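Local coordinates for twitching motility protein PilT (Aquifex aeolicus, PDB 2EYU), which probably hydrolyses ATP to power retraction of type IV pili, the movement behind twitching motility, at residues K225-Q229 against G230-L234. The protein carries 1 engineered substitution. Sequence-based numbering, arbitrary orientation.
Sequences KLYKQ and GLITL
L226 opens the contact by taking the backbone of L231 onto its carbonyl. L231 N donates to L226 O at 2.7 Å. The L226 side chain meets I232, with CB 3.6 Å from I232 CG1. L226 and I232 both also touch V179, at the start of strand 179-185. Y227 follows with a second backbone bond: G230 N reaches Y227 O at 2.8 Å. Together the two bonds form a Schellman motif that ends helix 219-228. Its C-prime residue is G230, whose positive phi of 65° favours glycine. The Y227 ring is sent alongside the returning chain by its first torsion, with CG anti to the backbone N (chi1 169°). I232 CD1 packs against Y227 CB. I232 O sits at the ring edge, and L234 CD1 lies over one face, 4.3 Å from the ring centroid, in a CH-pi contact. L234 CB adds a touch on Y227 CE1 at 3.8 Å. Shortened to an alanine, Y227 would keep its CB against I232 but would probably leave L234 CD1 and CB without the ring they pack on. Q229 brings NE2 loosely toward L231 CG. The chemistry implies a division of labour: two backbone bonds close the helix end, while the apolar and CH-pi contacts hold I232 and L234 against its last turn.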
ATOM      1  N   LYS A 225      -7.029   5.519  18.465  1.00 32.34           N
ATOM      2  CA  LYS A 225      -8.299   6.223  18.232  1.00 35.00           C
ATOM      3  C   LYS A 225      -9.473   5.275  18.071  1.00 30.32           C
ATOM      4  O   LYS A 225     -10.577   5.571  18.540  1.00 31.30           O
ATOM      5  CB  LYS A 225      -8.200   7.156  17.029  1.00 45.14           C
ATOM      6  CG  LYS A 225      -7.135   6.829  16.003  1.00 46.36           C
ATOM      7  CD  LYS A 225      -7.414   7.584  14.706  1.00 45.16           C
ATOM      8  CE  LYS A 225      -8.622   7.000  13.998  1.00 29.27           C
ATOM      9  NZ  LYS A 225      -9.740   7.975  13.857  1.00 39.33           N
ATOM     10  N   LEU A 226      -9.300   4.123  17.433  1.00 26.33           N
ATOM     11  CA  LEU A 226     -10.398   3.159  17.374  1.00 32.22           C
ATOM     12  C   LEU A 226     -10.833   2.714  18.767  1.00 40.23           C
ATOM     13  O   LEU A 226     -12.031   2.579  19.030  1.00 32.48           O
ATOM     14  CB  LEU A 226     -10.001   1.919  16.569  1.00 22.37           C
ATOM     15  CG  LEU A 226      -9.697   2.221  15.094  1.00 37.79           C
ATOM     16  CD1 LEU A 226      -9.479   0.956  14.281  1.00 17.78           C
ATOM     17  CD2 LEU A 226     -10.804   3.078  14.476  1.00 26.62           C
ATOM     18  N   TYR A 227      -9.845   2.477  19.626  1.00 38.33           N
ATOM     19  CA  TYR A 227     -10.115   2.078  21.005  1.00 24.98           C
ATOM     20  C   TYR A 227     -10.840   3.206  21.735  1.00 38.12           C
ATOM     21  O   TYR A 227     -11.799   2.937  22.460  1.00 57.32           O
ATOM     22  CB  TYR A 227      -8.833   1.681  21.753  1.00 26.68           C
ATOM     23  CG  TYR A 227      -9.024   1.523  23.251  1.00 28.08           C
ATOM     24  CD1 TYR A 227      -9.834   0.539  23.794  1.00 35.33           C
ATOM     25  CD2 TYR A 227      -8.391   2.383  24.142  1.00 29.45           C
ATOM     26  CE1 TYR A 227     -10.004   0.401  25.166  1.00 28.20           C
ATOM     27  CE2 TYR A 227      -8.554   2.258  25.505  1.00 34.04           C
ATOM     28  CZ  TYR A 227      -9.362   1.268  26.016  1.00 33.63           C
ATOM     29  OH  TYR A 227      -9.520   1.149  27.378  1.00 57.91           O
ATOM     30  N   LYS A 228     -10.358   4.426  21.530  1.00 38.32           N
ATOM     31  CA  LYS A 228     -10.826   5.597  22.257  1.00 46.54           C
ATOM     32  C   LYS A 228     -12.233   5.968  21.800  1.00 50.53           C
ATOM     33  O   LYS A 228     -12.876   6.804  22.422  1.00 44.49           O
ATOM     34  CB  LYS A 228      -9.887   6.789  22.082  1.00 45.37           C
ATOM     35  CG  LYS A 228      -8.797   6.889  23.129  1.00 54.27           C
ATOM     36  CD  LYS A 228      -9.293   7.581  24.388  1.00 66.64           C
ATOM     37  CE  LYS A 228      -8.756   6.892  25.632  1.00 70.28           C
ATOM     38  NZ  LYS A 228      -7.275   6.983  25.728  1.00 64.89           N
ATOM     39  N   GLN A 229     -12.684   5.331  20.723  1.00 55.77           N
ATOM     40  CA  GLN A 229     -14.042   5.550  20.233  1.00 55.42           C
ATOM     41  C   GLN A 229     -14.922   4.343  20.550  1.00 53.84           C
ATOM     42  O   GLN A 229     -16.065   4.255  20.106  1.00 54.14           O
ATOM     43  CB  GLN A 229     -14.031   5.840  18.735  1.00 49.91           C
ATOM     44  CG  GLN A 229     -13.025   6.904  18.317  1.00 51.49           C
ATOM     45  CD  GLN A 229     -12.799   6.882  16.814  1.00 57.64           C
ATOM     46  OE1 GLN A 229     -12.545   7.915  16.196  1.00 50.24           O
ATOM     47  NE2 GLN A 229     -12.896   5.694  16.227  1.00 60.95           N
ATOM     48  N   GLY A 230     -14.371   3.422  21.335  1.00 54.90           N
ATOM     49  CA  GLY A 230     -15.078   2.220  21.759  1.00 37.15           C
ATOM     50  C   GLY A 230     -15.370   1.347  20.558  1.00 45.58           C
ATOM     51  O   GLY A 230     -16.361   0.618  20.463  1.00 28.09           O
ATOM     52  N   LEU A 231     -14.462   1.435  19.579  1.00 42.90           N
ATOM     53  CA  LEU A 231     -14.684   0.694  18.345  1.00 32.83           C
ATOM     54  C   LEU A 231     -14.041  -0.690  18.384  1.00 37.00           C
ATOM     55  O   LEU A 231     -14.519  -1.591  17.682  1.00 36.30           O
ATOM     56  CB  LEU A 231     -14.170   1.497  17.142  1.00 28.50           C
ATOM     57  CG  LEU A 231     -15.224   2.318  16.400  1.00 23.13           C
ATOM     58  CD1 LEU A 231     -15.316   1.919  14.934  1.00 32.76           C
ATOM     59  CD2 LEU A 231     -16.583   2.168  17.071  1.00 34.89           C
ATOM     60  N   ILE A 232     -12.996  -0.871  19.170  1.00 30.35           N
ATOM     61  CA  ILE A 232     -12.395  -2.176  19.442  1.00 27.05           C
ATOM     62  C   ILE A 232     -12.158  -2.305  20.941  1.00 19.93           C
ATOM     63  O   ILE A 232     -12.260  -1.320  21.674  1.00 33.36           O
ATOM     64  CB  ILE A 232     -11.054  -2.393  18.709  1.00 35.35           C
ATOM     65  CG1 ILE A 232     -10.221  -1.130  18.520  1.00 41.73           C
ATOM     66  CG2 ILE A 232     -11.275  -3.072  17.357  1.00 30.49           C
ATOM     67  CD1 ILE A 232      -9.255  -0.811  19.634  1.00 46.10           C
ATOM     68  N   THR A 233     -11.805  -3.490  21.416  1.00 25.88           N
ATOM     69  CA  THR A 233     -11.515  -3.534  22.855  1.00 34.40           C
ATOM     70  C   THR A 233     -10.023  -3.280  23.070  1.00 43.93           C
ATOM     71  O   THR A 233      -9.266  -3.351  22.093  1.00 34.30           O
ATOM     72  CB  THR A 233     -11.988  -4.855  23.463  1.00 32.01           C
ATOM     73  OG1 THR A 233     -13.397  -4.968  23.176  1.00 41.13           O
ATOM     74  CG2 THR A 233     -11.872  -4.879  24.977  1.00 61.47           C
ATOM     75  N   LEU A 234      -9.657  -2.973  24.310  1.00 32.92           N
ATOM     76  CA  LEU A 234      -8.264  -2.844  24.713  1.00 29.29           C
ATOM     77  C   LEU A 234      -7.480  -4.075  24.285  1.00 31.86           C
ATOM     78  O   LEU A 234      -6.424  -3.905  23.674  1.00 25.02           O
ATOM     79  CB  LEU A 234      -8.110  -2.662  26.225  1.00 33.31           C
ATOM     80  CG  LEU A 234      -6.721  -2.344  26.776  1.00 27.75           C
ATOM     81  CD1 LEU A 234      -6.053  -1.202  26.014  1.00 21.74           C
ATOM     82  CD2 LEU A 234      -6.783  -1.980  28.251  1.00 21.23           C
TER